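Local coordinates for choline/ethanolamine kinase family protein (Mesorhizobium loti, PDB 3DXQ) that is assigned to the choline/ethanolamine kinase family and probably transfers phosphate to ethanolamine or a related small alcohol, at residues A12-L17 with V74-P79; G38-R43 with V85-A90; V60-A65 with V195-S200. One frame throughout, in Å; residues are numbered along the deposited sequence.

Contact 1 (A12-L17 with V74-P79); sequences AAIPML and VLHVDP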
loop_
_atom_site.group_PDB
_atom_site.type_symbol
_atom_site.label_atom_id
_atom_site.label_comp_id
_atom_site.label_asym_id
_atom_site.label_seq_id
_atom_site.Cartn_x
_atom_site.Cartn_y
_atom_site.Cartn_z
ATOM N N ALA A 12 -30.444 -0.557 -0.502
ATOM C CA ALA A 12 -31.582 -1.432 -0.792
ATOM C C ALA A 12 -31.120 -2.877 -0.776
ATOM O O ALA A 12 -31.627 -3.680 0.006
ATOM C CB ALA A 12 -32.200 -1.078 -2.159
ATOM N N ALA A 13 -30.127 -3.168 -1.622
ATOM C CA ALA A 13 -29.519 -4.487 -1.715
ATOM C C ALA A 13 -29.218 -5.034 -0.339
ATOM O O ALA A 13 -29.878 -5.969 0.094
ATOM C CB ALA A 13 -28.232 -4.448 -2.551
ATOM N N ILE A 14 -28.267 -4.420 0.370
ATOM C CA ILE A 14 -27.784 -4.996 1.627
ATOM C C ILE A 14 -28.830 -4.997 2.737
ATOM O O ILE A 14 -29.185 -3.942 3.224
ATOM C CB ILE A 14 -26.549 -4.300 2.162
ATOM C CG1 ILE A 14 -25.503 -4.102 1.069
ATOM C CG2 ILE A 14 -25.966 -5.134 3.298
ATOM C CD1 ILE A 14 -25.549 -2.754 0.413
ATOM N N PRO A 15 -29.305 -6.189 3.153
ATOM C CA PRO A 15 -30.317 -6.277 4.214
ATOM C C PRO A 15 -29.896 -5.611 5.516
ATOM O O PRO A 15 -30.687 -4.896 6.108
ATOM C CB PRO A 15 -30.501 -7.790 4.413
ATOM C CG PRO A 15 -30.077 -8.397 3.138
ATOM C CD PRO A 15 -28.936 -7.530 2.658
HETATM N N MSE A 16 -28.662 -5.814 5.950
HETATM C CA MSE A 16 -28.193 -5.197 7.214
HETATM C C MSE A 16 -28.048 -3.663 7.211
HETATM O O MSE A 16 -27.967 -3.050 8.275
HETATM C CB MSE A 16 -26.902 -5.834 7.720
HETATM C CG MSE A 16 -26.000 -6.409 6.665
HETATM SE SE MSE A 16 -24.193 -6.585 7.308
HETATM C CE MSE A 16 -24.386 -6.348 9.167
ATOM N N LEU A 17 -28.005 -3.047 6.035
ATOM C CA LEU A 17 -28.031 -1.594 5.956
ATOM C C LEU A 17 -29.394 -1.054 5.514
ATOM O O LEU A 17 -29.713 0.095 5.794
ATOM C CB LEU A 17 -26.942 -1.097 5.015
ATOM C CG LEU A 17 -25.513 -1.289 5.513
ATOM C CD1 LEU A 17 -24.527 -0.830 4.446
ATOM C CD2 LEU A 17 -25.305 -0.523 6.793
ATOM N N VAL A 74 -15.189 -8.219 8.027
ATOM C CA VAL A 74 -15.880 -8.096 6.749
ATOM C C VAL A 74 -17.236 -8.753 6.913
ATOM O O VAL A 74 -17.327 -9.964 7.017
ATOM C CB VAL A 74 -15.101 -8.774 5.616
ATOM C CG1 VAL A 74 -15.938 -8.836 4.363
ATOM C CG2 VAL A 74 -13.831 -8.039 5.367
ATOM N N LEU A 75 -18.286 -7.948 6.948
ATOM C CA LEU A 75 -19.621 -8.449 7.248
ATOM C C LEU A 75 -20.431 -8.824 6.023
ATOM O O LEU A 75 -21.408 -9.563 6.140
ATOM C CB LEU A 75 -20.395 -7.416 8.063
ATOM C CG LEU A 75 -19.654 -6.958 9.326
ATOM C CD1 LEU A 75 -20.475 -5.908 10.051
ATOM C CD2 LEU A 75 -19.326 -8.143 10.253
ATOM N N HIS A 76 -20.049 -8.339 4.846
ATOM C CA HIS A 76 -20.848 -8.643 3.674
ATOM C C HIS A 76 -20.118 -8.300 2.400
ATOM O O HIS A 76 -19.336 -7.368 2.358
ATOM C CB HIS A 76 -22.193 -7.897 3.752
ATOM C CG HIS A 76 -23.184 -8.326 2.720
ATOM N ND1 HIS A 76 -24.040 -7.442 2.096
ATOM C CD2 HIS A 76 -23.434 -9.539 2.175
ATOM C CE1 HIS A 76 -24.790 -8.097 1.229
ATOM N NE2 HIS A 76 -24.436 -9.370 1.252
ATOM N N VAL A 77 -20.348 -9.102 1.371
ATOM C CA VAL A 77 -19.771 -8.853 0.065
ATOM C C VAL A 77 -20.874 -9.106 -0.944
ATOM O O VAL A 77 -21.728 -9.972 -0.739
ATOM C CB VAL A 77 -18.586 -9.758 -0.204
ATOM C CG1 VAL A 77 -17.957 -9.421 -1.546
ATOM C CG2 VAL A 77 -17.579 -9.610 0.901
ATOM N N ASP A 78 -20.881 -8.326 -2.014
ATOM C CA ASP A 78 -21.910 -8.463 -3.018
ATOM C C ASP A 78 -21.265 -9.099 -4.245
ATOM O O ASP A 78 -20.348 -8.516 -4.824
ATOM C CB ASP A 78 -22.508 -7.098 -3.338
ATOM C CG ASP A 78 -23.779 -7.193 -4.163
ATOM O OD1 ASP A 78 -24.108 -8.308 -4.633
ATOM O OD2 ASP A 78 -24.440 -6.140 -4.342
ATOM N N PRO A 79 -21.747 -10.288 -4.658
ATOM C CA PRO A 79 -21.069 -10.942 -5.776
ATOM C C PRO A 79 -21.464 -10.353 -7.124
ATOM O O PRO A 79 -20.869 -10.723 -8.144
ATOM C CB PRO A 79 -21.509 -12.404 -5.665
ATOM C CG PRO A 79 -22.633 -12.431 -4.673
ATOM C CD PRO A 79 -22.923 -11.053 -4.209
#

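Contact 2 (G38-R43 with V85-A90); sequences GDLCLR and VTRYIA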
loop_
_atom_site.group_PDB
_atom_site.type_symbol
_atom_site.label_atom_id
_atom_site.label_comp_id
_atom_site.label_asym_id
_atom_site.label_seq_id
_atom_site.Cartn_x
_atom_site.Cartn_y
_atom_site.Cartn_z
ATOM N N GLY A 38 -24.275 4.490 10.138
ATOM C CA GLY A 38 -24.474 4.023 11.509
ATOM C C GLY A 38 -23.128 3.650 12.092
ATOM O O GLY A 38 -22.266 4.498 12.270
ATOM N N ASP A 39 -22.945 2.359 12.353
ATOM C CA ASP A 39 -21.694 1.809 12.870
ATOM C C ASP A 39 -21.045 0.864 11.846
ATOM O O ASP A 39 -20.101 0.154 12.162
ATOM C CB ASP A 39 -21.987 1.079 14.189
ATOM C CG ASP A 39 -22.709 1.972 15.181
ATOM O OD1 ASP A 39 -22.210 3.078 15.412
ATOM O OD2 ASP A 39 -23.776 1.596 15.716
ATOM N N LEU A 40 -21.570 0.849 10.623
ATOM C CA LEU A 40 -21.041 -0.019 9.576
ATOM C C LEU A 40 -20.481 0.896 8.492
ATOM O O LEU A 40 -20.840 2.059 8.441
ATOM C CB LEU A 40 -22.150 -0.923 9.023
ATOM C CG LEU A 40 -22.888 -1.811 10.027
ATOM C CD1 LEU A 40 -24.112 -2.461 9.399
ATOM C CD2 LEU A 40 -21.982 -2.871 10.587
ATOM N N CYS A 41 -19.571 0.382 7.675
ATOM C CA CYS A 41 -19.010 1.136 6.529
ATOM C C CYS A 41 -19.371 0.441 5.235
ATOM O O CYS A 41 -19.232 -0.771 5.097
ATOM C CB CYS A 41 -17.497 1.223 6.568
ATOM S SG CYS A 41 -16.833 2.155 7.872
ATOM N N LEU A 42 -19.848 1.228 4.297
ATOM C CA LEU A 42 -20.211 0.752 2.976
ATOM C C LEU A 42 -19.071 1.142 2.042
ATOM O O LEU A 42 -18.694 2.315 2.011
ATOM C CB LEU A 42 -21.510 1.427 2.546
ATOM C CG LEU A 42 -22.145 0.995 1.231
ATOM C CD1 LEU A 42 -22.578 -0.465 1.247
ATOM C CD2 LEU A 42 -23.327 1.873 0.979
ATOM N N ARG A 43 -18.499 0.176 1.321
ATOM C CA ARG A 43 -17.413 0.444 0.367
ATOM C C ARG A 43 -17.868 0.140 -1.072
ATOM O O ARG A 43 -18.254 -0.990 -1.377
ATOM C CB ARG A 43 -16.193 -0.403 0.721
ATOM C CG ARG A 43 -15.997 -0.611 2.227
ATOM C CD ARG A 43 -14.661 -1.287 2.552
ATOM N NE ARG A 43 -13.553 -0.324 2.664
ATOM C CZ ARG A 43 -13.245 0.363 3.771
ATOM N NH1 ARG A 43 -13.956 0.217 4.891
ATOM N NH2 ARG A 43 -12.214 1.210 3.762
ATOM N N VAL A 85 -19.363 -4.476 3.020
ATOM C CA VAL A 85 -19.729 -3.883 4.301
ATOM C C VAL A 85 -18.757 -4.338 5.385
ATOM O O VAL A 85 -18.580 -5.531 5.606
ATOM C CB VAL A 85 -21.139 -4.258 4.730
ATOM C CG1 VAL A 85 -21.486 -3.508 6.020
ATOM C CG2 VAL A 85 -22.144 -3.953 3.610
ATOM N N THR A 86 -18.118 -3.381 6.045
ATOM C CA THR A 86 -17.221 -3.668 7.146
ATOM C C THR A 86 -17.746 -2.980 8.386
ATOM O O THR A 86 -18.683 -2.197 8.311
ATOM C CB THR A 86 -15.807 -3.161 6.847
ATOM O OG1 THR A 86 -15.849 -1.750 6.613
ATOM C CG2 THR A 86 -15.267 -3.847 5.629
ATOM N N ARG A 87 -17.138 -3.269 9.525
ATOM C CA ARG A 87 -17.556 -2.645 10.752
ATOM C C ARG A 87 -16.761 -1.366 10.908
ATOM O O ARG A 87 -15.571 -1.332 10.600
ATOM C CB ARG A 87 -17.376 -3.589 11.944
ATOM C CG ARG A 87 -17.775 -2.945 13.258
ATOM C CD ARG A 87 -18.139 -3.950 14.339
ATOM N NE ARG A 87 -19.573 -4.191 14.357
ATOM C CZ ARG A 87 -20.170 -5.283 13.903
ATOM N NH1 ARG A 87 -19.488 -6.294 13.388
ATOM N NH2 ARG A 87 -21.466 -5.363 13.979
ATOM N N TYR A 88 -17.424 -0.312 11.365
ATOM C CA TYR A 88 -16.754 0.946 11.596
ATOM C C TYR A 88 -16.071 0.908 12.941
ATOM O O TYR A 88 -16.674 0.516 13.938
ATOM C CB TYR A 88 -17.707 2.139 11.577
ATOM C CG TYR A 88 -17.021 3.457 11.887
ATOM C CD1 TYR A 88 -16.110 4.018 10.991
ATOM C CD2 TYR A 88 -17.287 4.144 13.067
ATOM C CE1 TYR A 88 -15.478 5.239 11.261
ATOM C CE2 TYR A 88 -16.665 5.373 13.345
ATOM C CZ TYR A 88 -15.760 5.907 12.433
ATOM O OH TYR A 88 -15.140 7.103 12.700
ATOM N N ILE A 89 -14.823 1.368 12.933
ATOM C CA ILE A 89 -13.985 1.511 14.115
ATOM C C ILE A 89 -14.091 2.925 14.710
ATOM O O ILE A 89 -13.481 3.887 14.209
ATOM C CB ILE A 89 -12.543 1.255 13.723
ATOM C CG1 ILE A 89 -12.423 -0.182 13.247
ATOM C CG2 ILE A 89 -11.612 1.512 14.894
ATOM C CD1 ILE A 89 -11.100 -0.460 12.562
ATOM N N ALA A 90 -14.879 3.033 15.779
ATOM C CA ALA A 90 -15.115 4.291 16.456
ATOM C C ALA A 90 -13.826 4.742 17.104
ATOM O O ALA A 90 -12.984 3.927 17.450
ATOM C CB ALA A 90 -16.215 4.138 17.495
#

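Contact 3 (V60-A65 with V195-S200); sequences VAAREA and VDWEYS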
loop_
_atom_site.group_PDB
_atom_site.type_symbol
_atom_site.label_atom_id
_atom_site.label_comp_id
_atom_site.label_asym_id
_atom_site.label_seq_id
_atom_site.Cartn_x
_atom_site.Cartn_y
_atom_site.Cartn_z
ATOM N N VAL A 60 -11.151 -12.227 -0.686
ATOM C CA VAL A 60 -10.451 -13.293 0.014
ATOM C C VAL A 60 -9.404 -12.712 0.951
ATOM O O VAL A 60 -9.274 -13.119 2.096
ATOM C CB VAL A 60 -9.777 -14.269 -0.983
ATOM C CG1 VAL A 60 -8.948 -15.308 -0.238
ATOM C CG2 VAL A 60 -10.827 -14.916 -1.887
ATOM N N ALA A 61 -8.677 -11.734 0.444
ATOM C CA ALA A 61 -7.620 -11.093 1.194
ATOM C C ALA A 61 -8.138 -10.433 2.470
ATOM O O ALA A 61 -7.592 -10.663 3.552
ATOM C CB ALA A 61 -6.885 -10.076 0.313
ATOM N N ALA A 62 -9.189 -9.622 2.347
ATOM C CA ALA A 62 -9.727 -8.894 3.497
ATOM C C ALA A 62 -10.240 -9.864 4.549
ATOM O O ALA A 62 -10.043 -9.644 5.737
ATOM C CB ALA A 62 -10.844 -7.919 3.083
ATOM N N ARG A 63 -10.892 -10.941 4.123
ATOM C CA ARG A 63 -11.398 -11.908 5.087
ATOM C C ARG A 63 -10.270 -12.551 5.858
ATOM O O ARG A 63 -10.363 -12.717 7.056
ATOM C CB ARG A 63 -12.257 -12.969 4.432
ATOM C CG ARG A 63 -13.630 -12.471 4.016
ATOM C CD ARG A 63 -14.641 -13.604 3.963
ATOM N NE ARG A 63 -15.938 -13.156 3.452
ATOM C CZ ARG A 63 -16.237 -13.007 2.162
ATOM N NH1 ARG A 63 -15.330 -13.257 1.215
ATOM N NH2 ARG A 63 -17.451 -12.587 1.817
ATOM N N GLU A 64 -9.184 -12.866 5.172
ATOM C CA GLU A 64 -8.008 -13.444 5.826
ATOM C C GLU A 64 -7.360 -12.426 6.761
ATOM O O GLU A 64 -7.011 -12.751 7.906
ATOM C CB GLU A 64 -7.014 -13.963 4.780
ATOM C CG GLU A 64 -7.470 -15.257 4.088
ATOM C CD GLU A 64 -7.332 -16.486 4.977
ATOM O OE1 GLU A 64 -6.199 -16.995 5.111
ATOM O OE2 GLU A 64 -8.359 -16.968 5.524
ATOM N N ALA A 65 -7.229 -11.189 6.277
ATOM C CA ALA A 65 -6.666 -10.105 7.097
ATOM C C ALA A 65 -7.513 -9.905 8.349
ATOM O O ALA A 65 -6.975 -9.713 9.433
ATOM C CB ALA A 65 -6.563 -8.826 6.300
ATOM N N VAL A 195 -6.878 -1.285 6.099
ATOM C CA VAL A 195 -7.972 -1.525 5.156
ATOM C C VAL A 195 -7.453 -1.469 3.722
ATOM O O VAL A 195 -6.313 -1.088 3.508
ATOM C CB VAL A 195 -9.087 -0.457 5.333
ATOM C CG1 VAL A 195 -9.485 -0.374 6.783
ATOM C CG2 VAL A 195 -8.624 0.928 4.816
ATOM N N ASP A 196 -8.317 -1.796 2.761
ATOM C CA ASP A 196 -8.027 -1.744 1.311
ATOM C C ASP A 196 -7.043 -2.798 0.866
ATOM O O ASP A 196 -5.875 -2.521 0.616
ATOM C CB ASP A 196 -7.557 -0.359 0.861
ATOM C CG ASP A 196 -8.557 0.340 -0.056
ATOM O OD1 ASP A 196 -9.738 0.508 0.337
ATOM O OD2 ASP A 196 -8.143 0.750 -1.166
ATOM N N TRP A 197 -7.539 -4.018 0.740
ATOM C CA TRP A 197 -6.689 -5.165 0.457
ATOM C C TRP A 197 -6.698 -5.568 -0.986
ATOM O O TRP A 197 -6.341 -6.686 -1.318
ATOM C CB TRP A 197 -7.129 -6.336 1.347
ATOM C CG TRP A 197 -7.005 -5.970 2.779
ATOM C CD1 TRP A 197 -7.927 -5.318 3.530
ATOM C CD2 TRP A 197 -5.866 -6.172 3.626
ATOM N NE1 TRP A 197 -7.454 -5.124 4.802
ATOM C CE2 TRP A 197 -6.185 -5.633 4.886
ATOM C CE3 TRP A 197 -4.615 -6.767 3.446
ATOM C CZ2 TRP A 197 -5.303 -5.677 5.958
ATOM C CZ3 TRP A 197 -3.736 -6.803 4.512
ATOM C CH2 TRP A 197 -4.084 -6.263 5.750
ATOM N N GLU A 198 -7.052 -4.648 -1.862
ATOM C CA GLU A 198 -7.167 -4.992 -3.283
ATOM C C GLU A 198 -5.850 -5.398 -3.966
ATOM O O GLU A 198 -5.876 -6.167 -4.935
ATOM C CB GLU A 198 -7.854 -3.860 -4.056
ATOM C CG GLU A 198 -7.064 -2.568 -4.098
ATOM C CD GLU A 198 -7.907 -1.389 -4.523
ATOM O OE1 GLU A 198 -8.590 -1.488 -5.578
ATOM O OE2 GLU A 198 -7.880 -0.367 -3.804
ATOM N N TYR A 199 -4.714 -4.909 -3.470
ATOM C CA TYR A 199 -3.413 -5.257 -4.063
ATOM C C TYR A 199 -2.653 -6.338 -3.273
ATOM O O TYR A 199 -1.488 -6.617 -3.558
ATOM C CB TYR A 199 -2.532 -4.016 -4.190
ATOM C CG TYR A 199 -3.047 -2.931 -5.106
ATOM C CD1 TYR A 199 -2.699 -2.902 -6.463
ATOM C CD2 TYR A 199 -3.827 -1.904 -4.607
ATOM C CE1 TYR A 199 -3.150 -1.874 -7.300
ATOM C CE2 TYR A 199 -4.292 -0.891 -5.425
ATOM C CZ TYR A 199 -3.952 -0.874 -6.765
ATOM O OH TYR A 199 -4.426 0.157 -7.542
ATOM N N SER A 200 -3.314 -6.946 -2.293
ATOM C CA SER A 200 -2.690 -7.940 -1.426
ATOM C C SER A 200 -2.121 -9.079 -2.208
ATOM O O SER A 200 -2.598 -9.374 -3.296
ATOM C CB SER A 200 -3.706 -8.523 -0.444
ATOM O OG SER A 200 -4.262 -7.522 0.374
#

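Contact 1 (A12-L17 with V74-P79)
In the five-stranded antiparallel sheet of the kinase-like N-terminal lobe, the loop following helix 3-10 lies over the face that carries Leu42 and Val85, and meets an outermost strand, 74-77, at Leu75 and His76. The strand carries a classic beta bulge: Leu75 and His76 both face Val85 on the neighbouring strand, and both side chains are directed at the loop. On the loop side the contact rests on Ile14 and Met16, a selenomethionine in this crystal. Ile14 is buried and can be followed outward from its CB, which lies 4.0 Å from His76 ND1. From there the two branches part. CG2, anti to the backbone N, approaches His76 ND1 obliquely at 3.2 Å and also touches Val85. CG1, anti to the carbonyl carbon, comes to the edge of the imidazole in the ring plane, 3.8 Å from ND1 of His76. The terminal CD1 turns away from the imidazole toward Leu42 of strand 40-45, so that this one side chain joins the loop to three strands. An alanine at Ile14 would remove CG1, CG2 and CD1 and would probably loosen the packing of the loop on His76, Leu42 and Val85. The imidazole itself is placed by a chi1 of -170°, with CG anti to the backbone N, which carries the ring toward Ile14 on the loop-covered side of the sheet. The loop is folded back by a backbone hydrogen bond of 3.2 Å from Leu17 N to Ile14 O. Within that turn, Met16 extends across the gap and bends at chi3 (13°), its chain crossing Leu75 at about a right angle. SE lies 4.0 Å from Leu75 CB, and the terminal CE meets Leu75 CD1 at the same separation, 4.0 Å.

Contact 2 (G38-R43 with V85-A90)
Gly38, with a positive phi, lies in the tight turn leading into strand 40-45, and its O accepts a hydrogen bond from Arg36 NE. Asp39 then offers its backbone O to Tyr88 N at 2.8 Å, the donor standing above the carbonyl plane. Leu40 forms a non-hydrogen-bonded pair with Arg87, and their side chains diverge, although Leu40 CD2 still sits over one face of the guanidinium, which is salt-bridged through NH1 to Glu73. Cys41 and Thr86 form the hydrogen-bonded pair: Cys41 N to Thr86 O is 2.8 Å and nearly straight (174°), and Thr86 N returns to Cys41 O at 3.0 Å, in the carbonyl plane. Cys41 SG, anti to its carbonyl carbon, meets the edge of the Tyr88 ring, 3.7 Å from CD1. Leu42 points to the other face, beside Val85, with its CD1 4.2 Å from Val85 CG2. Arg43 bends at chi3 (86°) and so brings NH1 to Thr86 OG1 at 3.2 Å, a bent bond (136°) lying near the guanidinium plane. This antiparallel ladder joins two inner strands of the five-stranded N-lobe sheet characteristic of the protein-kinase-like fold.

Contact 3 (V60-A65 with V195-S200)
Three small alanines, Ala61, Ala62 and Ala65, give helix 55-67 a smooth flank on which the indole of Trp197 lies. Ala65 CB stands over one face of the ring system in a CH-pi contact, 3.5 Å from the centroid of the six-membered ring of Trp197 and only 14° off its normal. One turn back, Ala62 CB reaches the pyrrole side at Trp197 CD1 (3.9 Å). Ala61 CB touches the base of the tryptophan side chain, Trp197 CB, at 3.9 Å, and Ser200 CB at 3.6 Å. In the kinase-like fold this helix probably corresponds to helix C of protein kinases, and Asp196-Trp197-Glu198 probably occupies the place of their DFG motif, so the contact joins the two lobes. Trp197 is turned onto the helix by a chi1 of -60°, CG lying anti to the carbonyl carbon, and His177 packs edge-to-face with it. A type I turn from Trp197 to Ser200 shapes the loop, and Trp197 O is gripped twice, by Ser200 N at 3.2 Å and by Ser200 OG at 2.8 Å. Farther out, Asn57 ND2 of the same helix donates to Ser200 O, while Glu198 OE1 forms a salt bridge with Arg55 NH1.

In the fold
From the N terminus, 12-17, 38-43 and 60-65 all pass before any contact is closed. Contact 1 closes first, at strand 74-77; contact 2 follows in the next strand of the sheet, at 85-90; contact 3 waits until 195-200, far into the chain. Each pair therefore crosses, and none nests. Contacts 1 and 2 meet within one sheet, where Leu75 and His76 probably hydrogen-bond to Val85 and Leu40 lies against both Leu17 and Leu75. Contact 3, its centre about 17 Å from that of contact 1, is reached through Val74 on Ala62. Together they tie the N-terminal loop to the sheet, the sheet to helix 55-67, and that helix to the later lobe.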